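Local coordinates for SusD-like carbohydrate binding protein BF1063 (Bacteroides fragilis NCTC 9343, PDB 3I4G) that probably binds carbohydrate at the outer membrane, as a SusD-family protein thought to take part in glycan uptake, at residues T264-G276 with Y365-A378. Residues are numbered along the deposited sequence; the frame is centred on the assembly and turned at random.
Sequences TGLPQHALSAKDG and YFEESTPINDVQSA. With EDO (1,2-ethanediol), chain C.
The single antiparallel bridge between Thr264 and Ala378 ties the residues leading into the short helix 266-270 to the end of the long loop before strand 380-386. The pair is hydrogen-bonded in both directions: Thr264 N to Ala378 O and Ala378 N to Thr264 O are each 2.9 Å. Next to the bridge, Thr264 OG1 lies anti to its own backbone N (chi1 177°) and accepts from Leu266 N in an ST turn, with Gly265 as the helix N-cap. The type I turn from Asp374 to Ser377, just before the bridge, also meets the helix. Here Gln268 N, in the first turn of the helix, donates to the loop carbonyl Val375 O at 3.0 Å, from above the carbonyl plane. The bond is bent, with an N-H...O angle of 139°. Asp374 OD1 accepts from Gln376 N in an Asx turn. Gln376 is modelled in two conformers. In one of them its side chain runs beside that of Gln268 and NE2 donates to Gln268 OE1 at 3.0 Å, so this bond is doubtful.

In this SusD-family protein the contact packs helix 266-270 against the loop between strands 360-362 and 380-386. The apolar centre is Phe366. Leu271 CD2 sits over the middle of one ring face, 3.8 Å from the centroid, in a CH-pi contact. Ala270 CB meets the ring edge at Phe366 CZ. Pro267 packs by CB against Val375 CB at 3.9 Å and by CG against Ala378 CB. Val375 CG1 also touches Leu271 CD1. Phe330 of strand 329-330 touches both Leu271 and Phe366.

An ethanediol, probably from the crystallisation liquor, lies against Pro267 CG, Ile372 CD1 and Thr264 CG2. Its O2 accepts from Glu367 N at 2.8 Å, and the molecule is also hydrogen-bonded to Asn379 O.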
loop_
_atom_site.group_PDB
_atom_site.type_symbol
_atom_site.label_atom_id
_atom_site.label_comp_id
_atom_site.label_asym_id
_atom_site.label_seq_id
_atom_site.Cartn_x
_atom_site.Cartn_y
_atom_site.Cartn_z
ATOM N N THR A 264 -14.553 1.387 -8.548
ATOM C CA THR A 264 -13.299 0.641 -8.629
ATOM C C THR A 264 -13.435 -0.622 -9.485
ATOM O O THR A 264 -14.466 -1.281 -9.482
ATOM C CB THR A 264 -12.729 0.257 -7.246
ATOM O OG1 THR A 264 -11.542 -0.519 -7.480
ATOM C CG2 THR A 264 -13.732 -0.560 -6.366
ATOM N N GLY A 265 -12.415 -0.888 -10.289
ATOM C CA GLY A 265 -12.334 -2.130 -11.032
ATOM C C GLY A 265 -11.559 -3.219 -10.301
ATOM O O GLY A 265 -11.298 -4.277 -10.899
ATOM N N LEU A 266 -11.194 -2.992 -9.044
ATOM C CA LEU A 266 -10.427 -3.971 -8.296
ATOM C C LEU A 266 -11.131 -5.330 -8.273
ATOM O O LEU A 266 -10.473 -6.352 -8.434
ATOM C CB LEU A 266 -10.115 -3.494 -6.860
ATOM C CG LEU A 266 -9.319 -4.465 -6.005
ATOM C CD1 LEU A 266 -7.926 -4.803 -6.619
ATOM C CD2 LEU A 266 -9.198 -3.892 -4.595
ATOM N N PRO A 267 -12.469 -5.401 -8.072
ATOM C CA PRO A 267 -13.098 -6.732 -8.109
ATOM C C PRO A 267 -12.903 -7.482 -9.433
ATOM O O PRO A 267 -12.577 -8.673 -9.437
ATOM C CB PRO A 267 -14.563 -6.422 -7.834
ATOM C CG PRO A 267 -14.519 -5.116 -7.078
ATOM C CD PRO A 267 -13.453 -4.346 -7.780
ATOM N N GLN A 268 -13.115 -6.804 -10.562
ATOM C CA GLN A 268 -12.888 -7.470 -11.835
ATOM C C GLN A 268 -11.483 -8.016 -11.901
ATOM O O GLN A 268 -11.230 -9.117 -12.440
ATOM C CB GLN A 268 -13.107 -6.462 -12.964
ATOM C CG GLN A 268 -12.761 -7.017 -14.359
ATOM C CD GLN A 268 -13.719 -8.076 -14.814
ATOM O OE1 GLN A 268 -14.734 -7.757 -15.443
ATOM N NE2 GLN A 268 -13.454 -9.329 -14.450
ATOM N N HIS A 269 -10.530 -7.242 -11.423
ATOM C CA HIS A 269 -9.156 -7.648 -11.518
ATOM C C HIS A 269 -8.711 -8.693 -10.532
ATOM O O HIS A 269 -7.885 -9.535 -10.900
ATOM C CB HIS A 269 -8.183 -6.443 -11.378
ATOM C CG HIS A 269 -7.438 -6.157 -12.642
ATOM N ND1 HIS A 269 -7.226 -4.880 -13.116
ATOM C CD2 HIS A 269 -6.839 -6.997 -13.517
ATOM C CE1 HIS A 269 -6.552 -4.959 -14.256
ATOM N NE2 HIS A 269 -6.304 -6.231 -14.522
ATOM N N ALA A 270 -9.237 -8.648 -9.318
ATOM C CA ALA A 270 -8.660 -9.442 -8.220
ATOM C C ALA A 270 -9.549 -10.509 -7.597
ATOM O O ALA A 270 -9.070 -11.254 -6.752
ATOM C CB ALA A 270 -8.130 -8.527 -7.120
ATOM N N LEU A 271 -10.832 -10.555 -7.958
ATOM C CA LEU A 271 -11.646 -11.705 -7.610
ATOM C C LEU A 271 -11.179 -12.897 -8.448
ATOM O O LEU A 271 -10.505 -12.748 -9.478
ATOM C CB LEU A 271 -13.141 -11.451 -7.871
ATOM C CG LEU A 271 -13.758 -10.404 -6.964
ATOM C CD1 LEU A 271 -15.236 -10.117 -7.346
ATOM C CD2 LEU A 271 -13.697 -10.769 -5.448
ATOM N N SER A 272 -11.565 -14.113 -8.035
ATOM C CA SER A 272 -11.242 -15.303 -8.799
ATOM C C SER A 272 -12.363 -15.593 -9.803
ATOM O O SER A 272 -13.440 -14.968 -9.773
ATOM C CB SER A 272 -10.971 -16.495 -7.872
ATOM O OG SER A 272 -12.169 -17.040 -7.376
ATOM N N ALA A 273 -12.127 -16.539 -10.690
ATOM C CA ALA A 273 -13.082 -16.815 -11.764
ATOM C C ALA A 273 -14.473 -17.149 -11.277
ATOM O O ALA A 273 -15.442 -16.745 -11.908
ATOM C CB ALA A 273 -12.538 -17.950 -12.642
ATOM N N LYS A 274 -14.593 -17.880 -10.184
ATOM C CA LYS A 274 -15.935 -18.272 -9.685
ATOM C C LYS A 274 -16.773 -17.064 -9.321
ATOM O O LYS A 274 -18.013 -17.153 -9.285
ATOM C CB LYS A 274 -15.822 -19.226 -8.490
ATOM C CG LYS A 274 -15.428 -18.568 -7.172
ATOM C CD LYS A 274 -15.167 -19.616 -6.070
ATOM C CE LYS A 274 -14.935 -18.984 -4.742
ATOM N NZ LYS A 274 -16.100 -18.150 -4.249
ATOM N N ASP A 275 -16.124 -15.937 -9.018
ATOM C CA ASP A 275 -16.805 -14.702 -8.679
ATOM C C ASP A 275 -16.656 -13.626 -9.759
ATOM O O ASP A 275 -16.898 -12.449 -9.509
ATOM C CB ASP A 275 -16.310 -14.223 -7.313
ATOM C CG ASP A 275 -16.695 -15.173 -6.224
ATOM O OD1 ASP A 275 -17.917 -15.440 -6.124
ATOM O OD2 ASP A 275 -15.797 -15.671 -5.506
ATOM N N GLY A 276 -16.275 -14.049 -10.952
ATOM C CA GLY A 276 -16.235 -13.123 -12.095
ATOM C C GLY A 276 -14.957 -12.379 -12.327
ATOM O O GLY A 276 -14.930 -11.495 -13.188
ATOM N N TYR A 365 -10.407 -6.251 1.248
ATOM C CA TYR A 365 -11.091 -5.247 0.416
ATOM C C TYR A 365 -12.405 -5.712 -0.211
ATOM O O TYR A 365 -13.081 -4.914 -0.847
ATOM C CB TYR A 365 -10.163 -4.706 -0.685
ATOM C CG TYR A 365 -8.904 -4.042 -0.222
ATOM C CD1 TYR A 365 -8.917 -2.798 0.407
ATOM C CD2 TYR A 365 -7.667 -4.645 -0.431
ATOM C CE1 TYR A 365 -7.751 -2.195 0.840
ATOM C CE2 TYR A 365 -6.504 -4.055 0.022
ATOM C CZ TYR A 365 -6.538 -2.826 0.633
ATOM O OH TYR A 365 -5.380 -2.238 1.017
ATOM N N PHE A 366 -12.777 -6.971 0.007
ATOM C CA PHE A 366 -14.011 -7.533 -0.590
ATOM C C PHE A 366 -15.068 -7.811 0.454
ATOM O O PHE A 366 -14.928 -8.711 1.261
ATOM C CB PHE A 366 -13.676 -8.786 -1.423
ATOM C CG PHE A 366 -12.665 -8.511 -2.518
ATOM C CD1 PHE A 366 -12.911 -7.550 -3.499
ATOM C CD2 PHE A 366 -11.473 -9.152 -2.562
ATOM C CE1 PHE A 366 -11.971 -7.256 -4.460
ATOM C CE2 PHE A 366 -10.537 -8.852 -3.538
ATOM C CZ PHE A 366 -10.782 -7.920 -4.488
ATOM N N GLU A 367 -16.113 -6.976 0.439
ATOM C CA GLU A 367 -17.245 -7.080 1.365
ATOM C C GLU A 367 -18.134 -8.195 0.865
ATOM O O GLU A 367 -19.107 -7.939 0.142
ATOM C CB GLU A 367 -17.934 -5.711 1.434
ATOM C CG GLU A 367 -19.091 -5.621 2.419
ATOM C CD GLU A 367 -19.709 -4.223 2.478
ATOM O OE1 GLU A 367 -19.026 -3.196 2.348
ATOM O OE2 GLU A 367 -20.934 -4.142 2.675
ATOM N N GLU A 368 -17.887 -9.413 1.343
ATOM C CA GLU A 368 -18.441 -10.632 0.761
ATOM C C GLU A 368 -19.933 -10.808 0.878
ATOM O O GLU A 368 -20.509 -11.458 0.033
ATOM C CB GLU A 368 -17.777 -11.865 1.400
ATOM C CG GLU A 368 -16.278 -11.925 1.156
ATOM C CD GLU A 368 -15.654 -13.038 1.968
ATOM O OE1 GLU A 368 -16.086 -14.185 1.828
ATOM O OE2 GLU A 368 -14.686 -12.760 2.747
ATOM N N SER A 369 -20.576 -10.258 1.885
ATOM C CA SER A 369 -22.017 -10.472 2.011
ATOM C C SER A 369 -22.846 -9.497 1.185
ATOM O O SER A 369 -24.041 -9.727 0.995
ATOM C CB SER A 369 -22.428 -10.385 3.471
ATOM O OG SER A 369 -22.135 -9.107 3.998
ATOM N N THR A 370 -22.212 -8.459 0.641
ATOM C CA THR A 370 -22.949 -7.431 -0.099
ATOM C C THR A 370 -22.769 -7.622 -1.607
ATOM O O THR A 370 -21.635 -7.677 -2.088
ATOM C CB THR A 370 -22.458 -6.056 0.331
ATOM O OG1 THR A 370 -22.578 -5.931 1.749
ATOM C CG2 THR A 370 -23.278 -4.968 -0.310
ATOM N N PRO A 371 -23.846 -7.747 -2.371
ATOM C CA PRO A 371 -23.679 -7.906 -3.812
ATOM C C PRO A 371 -22.928 -6.755 -4.459
ATOM O O PRO A 371 -22.936 -5.624 -3.942
ATOM C CB PRO A 371 -25.127 -7.925 -4.342
ATOM C CG PRO A 371 -25.919 -8.388 -3.143
ATOM C CD PRO A 371 -25.266 -7.824 -1.969
ATOM N N ILE A 372 -22.277 -7.065 -5.569
ATOM C CA ILE A 372 -21.584 -6.071 -6.382
ATOM C C ILE A 372 -22.330 -6.023 -7.688
ATOM O O ILE A 372 -22.380 -7.013 -8.412
ATOM C CB ILE A 372 -20.125 -6.472 -6.637
ATOM C CG1 ILE A 372 -19.331 -6.542 -5.326
ATOM C CG2 ILE A 372 -19.466 -5.459 -7.581
ATOM C CD1 ILE A 372 -17.885 -7.177 -5.429
ATOM N N ASN A 373 -22.906 -4.870 -8.020
ATOM C CA ASN A 373 -23.671 -4.804 -9.236
ATOM C C ASN A 373 -22.807 -4.923 -10.486
ATOM O O ASN A 373 -23.199 -5.561 -11.463
ATOM C CB ASN A 373 -24.485 -3.499 -9.270
ATOM C CG ASN A 373 -25.461 -3.459 -10.423
ATOM O OD1 ASN A 373 -26.300 -4.332 -10.580
ATOM N ND2 ASN A 373 -25.319 -2.445 -11.263
ATOM N N ASP A 374 -21.630 -4.299 -10.465
ATOM C CA ASP A 374 -20.721 -4.309 -11.605
ATOM C C ASP A 374 -19.301 -4.415 -11.072
ATOM O O ASP A 374 -18.763 -3.449 -10.507
ATOM C CB ASP A 374 -20.903 -3.043 -12.454
ATOM C CG ASP A 374 -20.068 -3.040 -13.708
ATOM O OD1 ASP A 374 -19.206 -3.904 -13.893
ATOM O OD2 ASP A 374 -20.296 -2.125 -14.556
ATOM N N VAL A 375 -18.684 -5.576 -11.297
ATOM C CA VAL A 375 -17.310 -5.787 -10.810
ATOM C C VAL A 375 -16.292 -4.855 -11.464
ATOM O O VAL A 375 -15.191 -4.709 -10.918
ATOM C CB VAL A 375 -16.840 -7.247 -10.934
ATOM C CG1 VAL A 375 -17.689 -8.121 -10.001
ATOM C CG2 VAL A 375 -16.850 -7.755 -12.381
ATOM N N GLN A 376 -16.653 -4.225 -12.582
ATOM C CA GLN A 376 -15.775 -3.282 -13.261
ATOM C C GLN A 376 -15.935 -1.851 -12.728
ATOM O O GLN A 376 -15.153 -0.987 -13.056
ATOM C CB GLN A 376 -16.026 -3.287 -14.774
ATOM C CG GLN A 376 -15.742 -4.605 -15.410
ATOM C CD GLN A 376 -15.928 -4.647 -16.925
ATOM O OE1 GLN A 376 -16.518 -3.751 -17.533
ATOM N NE2 GLN A 376 -15.437 -5.716 -17.538
ATOM N N SER A 377 -16.958 -1.594 -11.933
ATOM C CA SER A 377 -17.215 -0.259 -11.407
ATOM C C SER A 377 -18.041 -0.416 -10.140
ATOM O O SER A 377 -19.258 -0.220 -10.110
ATOM C CB SER A 377 -17.941 0.573 -12.445
ATOM O OG SER A 377 -18.157 1.909 -12.005
ATOM N N ALA A 378 -17.329 -0.726 -9.071
ATOM C CA ALA A 378 -17.909 -1.082 -7.780
ATOM C C ALA A 378 -17.673 -0.020 -6.746
ATOM O O ALA A 378 -16.784 0.829 -6.857
ATOM C CB ALA A 378 -17.272 -2.410 -7.294
HETATM C C1 EDO C . -15.942 -4.233 -3.799
HETATM O O1 EDO C . -14.967 -3.194 -4.039
HETATM C C2 EDO C . -16.168 -4.223 -2.293
HETATM O O2 EDO C . -16.634 -5.499 -1.904
#